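Local coordinates for Iron(3+)-hydroxamate-binding protein FhuD (Bacillus subtilis subsp. subtilis, PDB 3G9Q) that binds iron(III)-hydroxamate siderophores such as ferrichrome and coprogen and delivers them to the membrane permease of the FhuCBGD ABC transporter, at residues K130-A135 with Y173-L178; H241-D246 with T266-K271; N41-P46 with E56-G61; N34-P39 with I68-D73. One frame throughout, in Å; residues are numbered along the deposited sequence.

Contact 1 of 4, residues K130-A135 with Y173-L178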
loop_
_atom_site.group_PDB
_atom_site.type_symbol
_atom_site.label_atom_id
_atom_site.label_comp_id
_atom_site.label_asym_id
_atom_site.label_seq_id
_atom_site.Cartn_x
_atom_site.Cartn_y
_atom_site.Cartn_z
ATOM N N LYS A 130 5.106 17.338 -2.863
ATOM C CA LYS A 130 6.278 17.839 -3.574
ATOM C C LYS A 130 6.912 16.679 -4.360
ATOM O O LYS A 130 7.497 16.875 -5.433
ATOM C CB LYS A 130 7.297 18.427 -2.592
ATOM C CG LYS A 130 8.522 19.057 -3.262
ATOM C CD LYS A 130 9.428 19.777 -2.258
ATOM C CE LYS A 130 10.625 20.400 -2.967
ATOM N NZ LYS A 130 11.301 19.363 -3.820
ATOM N N LYS A 131 6.786 15.471 -3.813
ATOM C CA LYS A 131 7.312 14.294 -4.471
ATOM C C LYS A 131 6.366 13.861 -5.577
ATOM O O LYS A 131 6.800 13.466 -6.665
ATOM C CB LYS A 131 7.498 13.137 -3.494
ATOM C CG LYS A 131 8.579 13.356 -2.456
ATOM C CD LYS A 131 9.296 12.049 -2.148
ATOM C CE LYS A 131 10.272 12.216 -1.009
ATOM N NZ LYS A 131 9.557 12.497 0.261
ATOM N N VAL A 132 5.067 13.921 -5.313
ATOM C CA VAL A 132 4.119 13.524 -6.336
ATOM C C VAL A 132 4.298 14.405 -7.572
ATOM O O VAL A 132 4.578 13.910 -8.667
ATOM C CB VAL A 132 2.662 13.614 -5.834
ATOM C CG1 VAL A 132 1.705 13.453 -7.011
ATOM C CG2 VAL A 132 2.404 12.510 -4.803
ATOM N N ALA A 133 4.168 15.713 -7.375
ATOM C CA ALA A 133 4.299 16.693 -8.444
ATOM C C ALA A 133 5.544 16.502 -9.292
ATOM O O ALA A 133 5.489 16.554 -10.520
ATOM C CB ALA A 133 4.309 18.089 -7.844
ATOM N N ALA A 134 6.674 16.307 -8.620
ATOM C CA ALA A 134 7.961 16.132 -9.293
ATOM C C ALA A 134 7.987 14.896 -10.193
ATOM O O ALA A 134 8.383 14.964 -11.370
ATOM C CB ALA A 134 9.062 16.043 -8.264
ATOM N N ALA A 135 7.567 13.768 -9.622
ATOM C CA ALA A 135 7.523 12.501 -10.338
ATOM C C ALA A 135 6.478 12.552 -11.460
ATOM O O ALA A 135 6.707 12.052 -12.561
ATOM C CB ALA A 135 7.209 11.352 -9.355
ATOM N N TYR A 173 -2.970 5.825 -11.201
ATOM C CA TYR A 173 -4.073 6.370 -11.957
ATOM C C TYR A 173 -4.637 7.692 -11.473
ATOM O O TYR A 173 -5.398 8.320 -12.202
ATOM C CB TYR A 173 -5.181 5.323 -12.072
ATOM C CG TYR A 173 -4.761 4.067 -12.807
ATOM C CD1 TYR A 173 -4.889 2.813 -12.206
ATOM C CD2 TYR A 173 -4.217 4.126 -14.099
ATOM C CE1 TYR A 173 -4.488 1.651 -12.863
ATOM C CE2 TYR A 173 -3.811 2.960 -14.767
ATOM C CZ TYR A 173 -3.953 1.731 -14.134
ATOM O OH TYR A 173 -3.556 0.577 -14.764
ATOM N N LYS A 174 -4.264 8.128 -10.268
ATOM C CA LYS A 174 -4.768 9.399 -9.720
ATOM C C LYS A 174 -3.672 10.431 -9.436
ATOM O O LYS A 174 -3.738 11.556 -9.925
ATOM C CB LYS A 174 -5.542 9.182 -8.414
ATOM C CG LYS A 174 -6.767 8.302 -8.486
ATOM C CD LYS A 174 -7.570 8.413 -7.191
ATOM C CE LYS A 174 -8.243 9.789 -7.067
ATOM N NZ LYS A 174 -9.131 10.087 -8.241
ATOM N N ASP A 175 -2.682 10.060 -8.623
ATOM C CA ASP A 175 -1.598 10.981 -8.291
ATOM C C ASP A 175 -0.683 11.258 -9.482
ATOM O O ASP A 175 -0.218 12.377 -9.666
ATOM C CB ASP A 175 -0.735 10.439 -7.147
ATOM C CG ASP A 175 -1.499 10.273 -5.854
ATOM O OD1 ASP A 175 -2.217 9.266 -5.721
ATOM O OD2 ASP A 175 -1.381 11.150 -4.967
ATOM N N LEU A 176 -0.419 10.233 -10.282
ATOM C CA LEU A 176 0.452 10.389 -11.435
ATOM C C LEU A 176 -0.329 10.657 -12.727
ATOM O O LEU A 176 0.252 10.967 -13.774
ATOM C CB LEU A 176 1.329 9.145 -11.592
ATOM C CG LEU A 176 2.331 8.858 -10.467
ATOM C CD1 LEU A 176 2.966 7.509 -10.701
ATOM C CD2 LEU A 176 3.390 9.940 -10.403
ATOM N N GLY A 177 -1.652 10.536 -12.641
ATOM C CA GLY A 177 -2.515 10.770 -13.787
ATOM C C GLY A 177 -2.138 9.997 -15.040
ATOM O O GLY A 177 -2.345 10.476 -16.158
ATOM N N LEU A 178 -1.588 8.800 -14.856
ATOM C CA LEU A 178 -1.186 7.967 -15.976
ATOM C C LEU A 178 -2.420 7.272 -16.570
ATOM O O LEU A 178 -3.376 7.008 -15.853
ATOM C CB LEU A 178 -0.128 6.968 -15.497
ATOM C CG LEU A 178 1.121 7.695 -14.981
ATOM C CD1 LEU A 178 2.091 6.714 -14.285
ATOM C CD2 LEU A 178 1.790 8.397 -16.134
#
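Val132 and Ala135 sit on one side of helix 118-143, the long helix between the two lobes, and meet Asp175 of helix 169-175 and Leu176 just after it. The backbones come closest at Val132 and Asp175, with CA atoms 6.6 Å apart. CG1 of Val132 does most of the touching. It lies 3.5 Å from Asp175 O and 3.9 Å from Asp175 CB. It reaches there because it is anti to its own backbone N (chi1 169°). The other methyl, CG2, passes the carboxylate, 4.0 Å from Asp175 OD2. The two side chains cross at about a right angle, so the valine lies across the aspartate stem.

A single long helix joining two alpha/beta lobes is the hallmark of class III solute-binding proteins, the group that includes the binding proteins for iron siderophores and vitamin B12. Here the C-terminal lobe packs on that helix through the 173-178 segment. One turn on from Val132, Ala135 CB meets Leu176 CD2 at 4.2 Å. The same methyl is also 4.2 Å from Ala135 C, so it rests against backbone as well as side chain. No hydrogen bond joins the two segments. Helix 255-270 packs beside them: Leu176 also touches Leu262 and Ile265, and Lys131 NZ forms a salt bridge with Glu259. Asp175 also packs against Trp128. Gly177, with positive phi (52°), is the first residue to leave the helical path, and Leu178 packs on Ile139 and Val143 of the long helix.

Contact 2 of 4, residues H241-D246 with T266-K271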
loop_
_atom_site.group_PDB
_atom_site.type_symbol
_atom_site.label_atom_id
_atom_site.label_comp_id
_atom_site.label_asym_id
_atom_site.label_seq_id
_atom_site.Cartn_x
_atom_site.Cartn_y
_atom_site.Cartn_z
ATOM N N HIS A 241 9.087 -3.689 -20.786
ATOM C CA HIS A 241 8.391 -2.698 -19.966
ATOM C C HIS A 241 7.512 -3.326 -18.881
ATOM O O HIS A 241 6.416 -2.834 -18.590
ATOM C CB HIS A 241 7.509 -1.798 -20.831
ATOM C CG HIS A 241 8.271 -0.954 -21.799
ATOM N ND1 HIS A 241 9.578 -0.572 -21.585
ATOM C CD2 HIS A 241 7.892 -0.367 -22.960
ATOM C CE1 HIS A 241 9.970 0.215 -22.572
ATOM N NE2 HIS A 241 8.966 0.354 -23.418
ATOM N N VAL A 242 7.981 -4.435 -18.324
ATOM C CA VAL A 242 7.277 -5.108 -17.249
ATOM C C VAL A 242 8.210 -5.086 -16.057
ATOM O O VAL A 242 9.394 -5.417 -16.168
ATOM C CB VAL A 242 6.912 -6.566 -17.589
ATOM C CG1 VAL A 242 5.685 -6.590 -18.480
ATOM C CG2 VAL A 242 8.076 -7.253 -18.269
ATOM N N TYR A 243 7.665 -4.682 -14.917
ATOM C CA TYR A 243 8.434 -4.572 -13.694
ATOM C C TYR A 243 7.855 -5.450 -12.595
ATOM O O TYR A 243 6.653 -5.446 -12.358
ATOM C CB TYR A 243 8.444 -3.113 -13.279
ATOM C CG TYR A 243 8.610 -2.203 -14.473
ATOM C CD1 TYR A 243 9.801 -2.190 -15.211
ATOM C CD2 TYR A 243 7.571 -1.383 -14.888
ATOM C CE1 TYR A 243 9.950 -1.382 -16.327
ATOM C CE2 TYR A 243 7.702 -0.573 -15.995
ATOM C CZ TYR A 243 8.891 -0.569 -16.712
ATOM O OH TYR A 243 9.011 0.288 -17.784
ATOM N N LYS A 244 8.736 -6.205 -11.944
ATOM C CA LYS A 244 8.387 -7.122 -10.867
ATOM C C LYS A 244 7.887 -6.360 -9.657
ATOM O O LYS A 244 8.627 -5.593 -9.036
ATOM C CB LYS A 244 9.611 -7.955 -10.478
ATOM C CG LYS A 244 10.000 -9.065 -11.461
ATOM C CD LYS A 244 9.270 -10.367 -11.148
ATOM C CE LYS A 244 9.693 -10.954 -9.795
ATOM N NZ LYS A 244 8.833 -12.113 -9.372
HETATM N N MSE A 245 6.623 -6.589 -9.325
HETATM C CA MSE A 245 5.988 -5.928 -8.202
HETATM C C MSE A 245 6.016 -6.837 -6.983
HETATM O O MSE A 245 5.595 -7.983 -7.050
HETATM C CB MSE A 245 4.551 -5.575 -8.583
HETATM C CG MSE A 245 3.771 -4.869 -7.494
HETATM SE SE MSE A 245 1.966 -4.382 -8.048
HETATM C CE MSE A 245 2.302 -2.563 -8.634
ATOM N N ASP A 246 6.529 -6.331 -5.871
ATOM C CA ASP A 246 6.597 -7.125 -4.654
ATOM C C ASP A 246 5.264 -7.060 -3.909
ATOM O O ASP A 246 4.844 -5.997 -3.435
ATOM C CB ASP A 246 7.743 -6.629 -3.768
ATOM C CG ASP A 246 7.952 -7.497 -2.548
ATOM O OD1 ASP A 246 7.982 -8.737 -2.703
ATOM O OD2 ASP A 246 8.101 -6.945 -1.438
ATOM N N THR A 266 8.304 5.197 -10.156
ATOM C CA THR A 266 9.087 6.187 -10.887
ATOM C C THR A 266 10.376 5.624 -11.471
ATOM O O THR A 266 10.632 5.770 -12.669
ATOM C CB THR A 266 9.423 7.377 -9.979
ATOM O OG1 THR A 266 8.216 7.875 -9.383
ATOM C CG2 THR A 266 10.092 8.481 -10.786
ATOM N N GLU A 267 11.189 4.985 -10.633
ATOM C CA GLU A 267 12.430 4.404 -11.115
ATOM C C GLU A 267 12.168 3.456 -12.286
ATOM O O GLU A 267 12.825 3.557 -13.318
ATOM C CB GLU A 267 13.155 3.654 -9.992
ATOM C CG GLU A 267 14.384 2.875 -10.467
ATOM C CD GLU A 267 15.465 3.762 -11.099
ATOM O OE1 GLU A 267 16.347 3.210 -11.793
ATOM O OE2 GLU A 267 15.453 5.001 -10.902
ATOM N N SER A 268 11.204 2.544 -12.123
ATOM C CA SER A 268 10.857 1.570 -13.164
ATOM C C SER A 268 10.507 2.240 -14.476
ATOM O O SER A 268 11.007 1.849 -15.528
ATOM C CB SER A 268 9.648 0.729 -12.744
ATOM O OG SER A 268 9.811 0.131 -11.478
ATOM N N LEU A 269 9.627 3.239 -14.403
ATOM C CA LEU A 269 9.168 3.963 -15.582
ATOM C C LEU A 269 10.129 4.959 -16.201
ATOM O O LEU A 269 9.810 5.534 -17.234
ATOM C CB LEU A 269 7.859 4.687 -15.286
ATOM C CG LEU A 269 6.668 3.790 -14.984
ATOM C CD1 LEU A 269 5.406 4.638 -15.058
ATOM C CD2 LEU A 269 6.587 2.653 -15.997
ATOM N N THR A 270 11.292 5.173 -15.590
ATOM C CA THR A 270 12.255 6.121 -16.142
ATOM C C THR A 270 13.675 5.603 -16.321
ATOM O O THR A 270 14.523 6.362 -16.776
ATOM C CB THR A 270 12.379 7.418 -15.287
ATOM O OG1 THR A 270 12.778 7.076 -13.954
ATOM C CG2 THR A 270 11.070 8.208 -15.266
ATOM N N LYS A 271 13.968 4.353 -15.955
ATOM C CA LYS A 271 15.344 3.850 -16.125
ATOM C C LYS A 271 15.707 3.693 -17.612
ATOM O O LYS A 271 14.852 3.395 -18.445
ATOM C CB LYS A 271 15.559 2.544 -15.330
ATOM C CG LYS A 271 14.428 1.514 -15.383
ATOM C CD LYS A 271 14.587 0.401 -14.314
ATOM C CE LYS A 271 13.474 -0.649 -14.426
ATOM N NZ LYS A 271 13.461 -1.326 -15.777
#
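Thr270 OG1 donates a hydrogen bond of 2.8 Å to Thr266 O, within the same helix that presents Ser268 and Leu269 to Tyr243. The hydroxyl stands 41° out of the carbonyl plane, so it approaches from above. Across the contact the Tyr243 ring is the main surface. Ser268 CB sits over one face in a CH-pi contact, 3.7 Å from the ring centroid and 16° off the normal. The opposite face has the carbonyl carbon of His241 near its rim. Ser268 OG does not bond to the tyrosine. It pairs with Phe264 O in the preceding turn, while its CB meets the ring.

Leu269 CD2 approaches the ring obliquely, 3.4 Å from Tyr243 CE2, and the two side chains cross at about a right angle. Lys271 runs past the tyrosine in the opposite direction. Its chain bends at the last torsion, and NZ ends 3.6 Å from Tyr243 CE1, also oblique to the ring.

The weakly bonded strand 242-244 is an outer strand of the mixed sheet in the C-terminal lobe. It pairs with strand 210-215, whose Phe212 touches both Tyr243 and Ser268. Helix 255-270 lies against this strand, and through Thr266 and Thr270 it also meets helix 118-143.

Contact 3 of 4, residues N41-P46 with E56-G61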
loop_
_atom_site.group_PDB
_atom_site.type_symbol
_atom_site.label_atom_id
_atom_site.label_comp_id
_atom_site.label_asym_id
_atom_site.label_seq_id
_atom_site.Cartn_x
_atom_site.Cartn_y
_atom_site.Cartn_z
ATOM N N ASN A 41 3.382 -8.796 9.789
ATOM C CA ASN A 41 3.524 -8.142 8.495
ATOM C C ASN A 41 4.580 -7.053 8.524
ATOM O O ASN A 41 5.431 -6.978 7.645
ATOM C CB ASN A 41 2.184 -7.554 8.084
ATOM C CG ASN A 41 1.112 -8.598 8.026
ATOM O OD1 ASN A 41 1.224 -9.549 7.251
ATOM N ND2 ASN A 41 0.073 -8.453 8.857
ATOM N N VAL A 42 4.519 -6.225 9.556
ATOM C CA VAL A 42 5.441 -5.116 9.721
ATOM C C VAL A 42 6.909 -5.527 9.574
ATOM O O VAL A 42 7.685 -4.881 8.864
ATOM C CB VAL A 42 5.187 -4.449 11.087
ATOM C CG1 VAL A 42 6.139 -3.295 11.317
ATOM C CG2 VAL A 42 3.741 -3.978 11.141
ATOM N N PHE A 43 7.282 -6.619 10.223
ATOM C CA PHE A 43 8.653 -7.106 10.163
ATOM C C PHE A 43 8.930 -7.873 8.878
ATOM O O PHE A 43 9.897 -8.628 8.795
ATOM C CB PHE A 43 8.940 -7.994 11.374
ATOM C CG PHE A 43 8.692 -7.312 12.676
ATOM C CD1 PHE A 43 7.394 -7.069 13.109
ATOM C CD2 PHE A 43 9.753 -6.850 13.440
ATOM C CE1 PHE A 43 7.159 -6.373 14.279
ATOM C CE2 PHE A 43 9.529 -6.151 14.613
ATOM C CZ PHE A 43 8.232 -5.910 15.035
ATOM N N LYS A 44 8.078 -7.690 7.875
ATOM C CA LYS A 44 8.280 -8.358 6.596
ATOM C C LYS A 44 8.237 -7.368 5.446
ATOM O O LYS A 44 8.796 -7.621 4.376
ATOM C CB LYS A 44 7.229 -9.446 6.372
ATOM C CG LYS A 44 7.486 -10.736 7.131
ATOM C CD LYS A 44 6.590 -11.841 6.594
ATOM C CE LYS A 44 6.811 -13.143 7.346
ATOM N NZ LYS A 44 6.557 -12.967 8.813
ATOM N N ASN A 45 7.576 -6.237 5.680
ATOM C CA ASN A 45 7.449 -5.191 4.667
ATOM C C ASN A 45 8.827 -4.608 4.345
ATOM O O ASN A 45 9.531 -4.150 5.227
ATOM C CB ASN A 45 6.517 -4.102 5.175
ATOM C CG ASN A 45 6.219 -3.062 4.128
ATOM O OD1 ASN A 45 6.616 -3.189 2.968
ATOM N ND2 ASN A 45 5.507 -2.019 4.529
ATOM N N PRO A 46 9.231 -4.626 3.072
ATOM C CA PRO A 46 10.541 -4.089 2.717
ATOM C C PRO A 46 10.692 -2.610 3.012
ATOM O O PRO A 46 11.809 -2.107 3.131
ATOM C CB PRO A 46 10.645 -4.392 1.229
ATOM C CG PRO A 46 9.215 -4.315 0.781
ATOM C CD PRO A 46 8.521 -5.089 1.872
ATOM N N GLU A 56 10.421 -2.339 18.649
ATOM C CA GLU A 56 9.120 -3.009 18.729
ATOM C C GLU A 56 9.108 -4.521 18.820
ATOM O O GLU A 56 10.042 -5.202 18.410
ATOM C CB GLU A 56 8.183 -2.597 17.586
ATOM C CG GLU A 56 8.835 -2.291 16.269
ATOM C CD GLU A 56 9.095 -0.814 16.117
ATOM O OE1 GLU A 56 8.132 -0.032 16.292
ATOM O OE2 GLU A 56 10.249 -0.432 15.822
ATOM N N ASN A 57 8.016 -5.027 19.383
ATOM C CA ASN A 57 7.791 -6.453 19.550
ATOM C C ASN A 57 6.858 -6.870 18.400
ATOM O O ASN A 57 6.164 -6.026 17.833
ATOM C CB ASN A 57 7.119 -6.709 20.914
ATOM C CG ASN A 57 7.837 -7.779 21.744
ATOM O OD1 ASN A 57 8.329 -7.505 22.848
ATOM N ND2 ASN A 57 7.893 -9.002 21.218
ATOM N N ILE A 58 6.850 -8.160 18.063
ATOM C CA ILE A 58 6.008 -8.678 16.990
ATOM C C ILE A 58 4.653 -9.187 17.522
ATOM O O ILE A 58 4.101 -8.627 18.474
ATOM C CB ILE A 58 6.730 -9.821 16.213
ATOM C CG1 ILE A 58 8.232 -9.525 16.091
ATOM C CG2 ILE A 58 6.151 -9.947 14.810
ATOM C CD1 ILE A 58 9.047 -9.885 17.322
ATOM N N GLY A 59 4.121 -10.241 16.904
ATOM C CA GLY A 59 2.837 -10.796 17.313
ATOM C C GLY A 59 2.006 -11.076 16.069
ATOM O O GLY A 59 2.516 -10.907 14.960
ATOM N N ASP A 60 0.746 -11.497 16.236
ATOM C CA ASP A 60 -0.156 -11.797 15.103
ATOM C C ASP A 60 -1.458 -10.985 15.169
ATOM O O ASP A 60 -2.187 -10.874 14.180
ATOM C CB ASP A 60 -0.523 -13.282 15.085
ATOM C CG ASP A 60 -1.491 -13.654 16.200
ATOM O OD1 ASP A 60 -1.169 -13.373 17.378
ATOM O OD2 ASP A 60 -2.568 -14.222 15.897
ATOM N N GLY A 61 -1.759 -10.449 16.347
ATOM C CA GLY A 61 -2.965 -9.656 16.505
ATOM C C GLY A 61 -4.072 -10.279 17.343
ATOM O O GLY A 61 -5.210 -9.802 17.322
#
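Phe43 lays its ring against Ile58, joining two parts of the irregular chain between strand 35-37 and helix 64-68. This loop belongs to the beta-alpha-beta crossover of the N-terminal lobe. Ile58 CG1 sits over the centre of the ring face. It is 3.7 Å from the ring centroid and only 8° off the normal, a CH-pi contact. Ile58 CG2 lies out past the rim on the CD1 side, 3.6 Å from Phe43 CD1. Both side chains owe this meeting to their first torsions. Phe43 CG is anti to its carbonyl carbon (chi1 -56°), which swings the ring toward the 56-61 loop. In Ile58 the methylene CG1 is also anti to the carbonyl carbon, while the branch methyl CG2 is anti to the backbone N, beside the carbonyl carbon. Two carbons of one isoleucine therefore bear on one ring.

The far end of the ring reaches the neighbouring residues. Phe43 CZ is 3.5 Å from Asn57 O and 3.9 Å from Glu56 CG, both oblique to the ring. Beyond CG, the bend of Glu56 at chi2 (-95°) turns its carboxylate off to a weak hydrogen bond with Tyr25 OH. Ile58 also touches Glu40.

The backbone of Asn57 is bonded to Val36 and Ala38, but no hydrogen bond crosses between the two segments. Their own contact therefore probably depends on shape and dispersion.

Contact 4 of 4, residues N34-P39 with I68-D73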
loop_
_atom_site.group_PDB
_atom_site.type_symbol
_atom_site.label_atom_id
_atom_site.label_comp_id
_atom_site.label_asym_id
_atom_site.label_seq_id
_atom_site.Cartn_x
_atom_site.Cartn_y
_atom_site.Cartn_z
ATOM N N ASN A 34 6.031 6.812 19.472
ATOM C CA ASN A 34 6.796 5.630 19.761
ATOM C C ASN A 34 5.892 4.390 19.830
ATOM O O ASN A 34 4.942 4.328 20.624
ATOM C CB ASN A 34 7.564 5.854 21.063
ATOM C CG ASN A 34 8.312 4.634 21.508
ATOM O OD1 ASN A 34 9.042 4.013 20.729
ATOM N ND2 ASN A 34 8.146 4.277 22.775
ATOM N N VAL A 35 6.180 3.420 18.967
ATOM C CA VAL A 35 5.408 2.190 18.922
ATOM C C VAL A 35 6.214 1.069 19.534
ATOM O O VAL A 35 7.368 0.828 19.169
ATOM C CB VAL A 35 4.992 1.830 17.480
ATOM C CG1 VAL A 35 4.209 0.515 17.467
ATOM C CG2 VAL A 35 4.146 2.955 16.912
ATOM N N VAL A 36 5.585 0.378 20.471
ATOM C CA VAL A 36 6.260 -0.675 21.197
ATOM C C VAL A 36 5.926 -2.085 20.738
ATOM O O VAL A 36 6.609 -3.035 21.109
ATOM C CB VAL A 36 5.998 -0.485 22.705
ATOM C CG1 VAL A 36 6.385 0.940 23.100
ATOM C CG2 VAL A 36 4.531 -0.733 23.027
ATOM N N GLY A 37 4.897 -2.207 19.903
ATOM C CA GLY A 37 4.506 -3.503 19.377
ATOM C C GLY A 37 3.786 -3.401 18.037
ATOM O O GLY A 37 3.040 -2.448 17.784
ATOM N N ALA A 38 4.010 -4.386 17.175
ATOM C CA ALA A 38 3.380 -4.426 15.863
ATOM C C ALA A 38 3.251 -5.881 15.414
ATOM O O ALA A 38 4.013 -6.738 15.862
ATOM C CB ALA A 38 4.209 -3.641 14.857
ATOM N N PRO A 39 2.261 -6.184 14.551
ATOM C CA PRO A 39 2.055 -7.552 14.049
ATOM C C PRO A 39 3.184 -8.003 13.103
ATOM O O PRO A 39 4.058 -7.209 12.738
ATOM C CB PRO A 39 0.689 -7.465 13.367
ATOM C CG PRO A 39 0.592 -6.036 12.970
ATOM C CD PRO A 39 1.145 -5.307 14.153
ATOM N N ILE A 68 0.072 -7.241 27.111
ATOM C CA ILE A 68 0.184 -6.937 28.533
ATOM C C ILE A 68 1.626 -6.615 28.940
ATOM O O ILE A 68 1.869 -5.673 29.688
ATOM C CB ILE A 68 -0.314 -8.122 29.398
ATOM C CG1 ILE A 68 -1.826 -8.244 29.289
ATOM C CG2 ILE A 68 0.037 -7.891 30.870
ATOM C CD1 ILE A 68 -2.587 -7.504 28.180
ATOM N N ASP A 69 2.573 -7.390 28.426
ATOM C CA ASP A 69 3.977 -7.217 28.768
ATOM C C ASP A 69 4.632 -5.990 28.164
ATOM O O ASP A 69 5.822 -5.752 28.369
ATOM C CB ASP A 69 4.758 -8.466 28.359
ATOM C CG ASP A 69 3.994 -9.746 28.661
ATOM O OD1 ASP A 69 3.446 -9.850 29.792
ATOM O OD2 ASP A 69 3.942 -10.639 27.770
ATOM N N LEU A 70 3.862 -5.205 27.425
ATOM C CA LEU A 70 4.396 -4.000 26.800
ATOM C C LEU A 70 3.755 -2.766 27.449
ATOM O O LEU A 70 4.006 -1.632 27.023
ATOM C CB LEU A 70 4.089 -4.022 25.288
ATOM C CG LEU A 70 4.652 -5.123 24.367
ATOM C CD1 LEU A 70 3.806 -5.231 23.139
ATOM C CD2 LEU A 70 6.097 -4.826 23.998
ATOM N N ASN A 71 2.957 -3.003 28.496
ATOM C CA ASN A 71 2.200 -1.955 29.213
ATOM C C ASN A 71 2.022 -0.680 28.387
ATOM O O ASN A 71 2.690 0.326 28.605
ATOM C CB ASN A 71 2.810 -1.641 30.608
ATOM C CG ASN A 71 4.273 -1.177 30.554
ATOM O OD1 ASN A 71 4.607 -0.087 31.032
ATOM N ND2 ASN A 71 5.151 -2.016 29.997
ATOM N N PRO A 72 1.099 -0.720 27.412
ATOM C CA PRO A 72 0.838 0.431 26.547
ATOM C C PRO A 72 -0.106 1.447 27.155
ATOM O O PRO A 72 -0.919 1.116 28.025
ATOM C CB PRO A 72 0.234 -0.216 25.312
ATOM C CG PRO A 72 -0.619 -1.281 25.922
ATOM C CD PRO A 72 0.315 -1.887 26.958
ATOM N N ASP A 73 0.012 2.685 26.687
ATOM C CA ASP A 73 -0.858 3.755 27.147
ATOM C C ASP A 73 -1.907 4.019 26.065
ATOM O O ASP A 73 -2.758 4.898 26.196
ATOM C CB ASP A 73 -0.062 5.045 27.485
ATOM C CG ASP A 73 0.793 5.560 26.322
ATOM O OD1 ASP A 73 0.369 5.461 25.153
ATOM O OD2 ASP A 73 1.885 6.097 26.583
#
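Val36 and Leu70 meet across a beta-alpha-beta crossover of the N-terminal lobe. Strand 35-37 is an outer strand of its parallel sheet. The chain leaves it, passes through helix 64-68 and returns as strand 74-78, with strand 17-19 lying between the two. Leu70 belongs to the link between that helix and the returning strand.

The contact itself is apolar. Val36 CG2 lies 4.0 Å from Leu70 CB and 4.1 Å from Leu70 O. With CG1 anti to the carbonyl carbon (chi1 -53°), CG2 falls between the backbone N and the carbonyl carbon and faces Leu70. The two side chains run past each other in opposite directions, so the leucine methyls lie over the strand backbone instead of the valine tip. Val18 of the middle strand touches both residues and lines the same apolar patch.

Polar bonds act within and around the segments, not between them. A type I turn from Ile68 to Asn71 is closed by Asn71 N to Ile68 O at 3.1 Å. Leu70, within this turn, points toward strand 35-37. Leu70 O accepts a hydrogen bond from Arg16 NE. Asp73 OD2 takes the backbone N of Arg16, so this link is tied on two counts to Arg16, just before strand 17-19.

Contact with backbone completes the packing. Leu70 CD2 is 3.4 Å from Val36 O, and CD1 is 4.2 Å from the CA of Gly37.

Overall arrangement
From the N terminus, contact 4 comes first and closes the crossover from strand 35-37 to the approach of strand 74-78. Contact 3 is nested inside that loop, and the two are joined by probable backbone hydrogen bonds of Asn57 with Val36 and Ala38. Both belong to the N-terminal lobe. Contact 1 follows, bringing helix 118-143 to helix 169-175, and contact 2 then closes the last loop, from strand 242-244 to helix 255-270. These two follow in series and touch through Ala135 with Thr266 and Leu178 with Leu269. Between the lobes, Pro46 of contact 3 packs on Asp246 of contact 2, although their centres are about 27 Å apart.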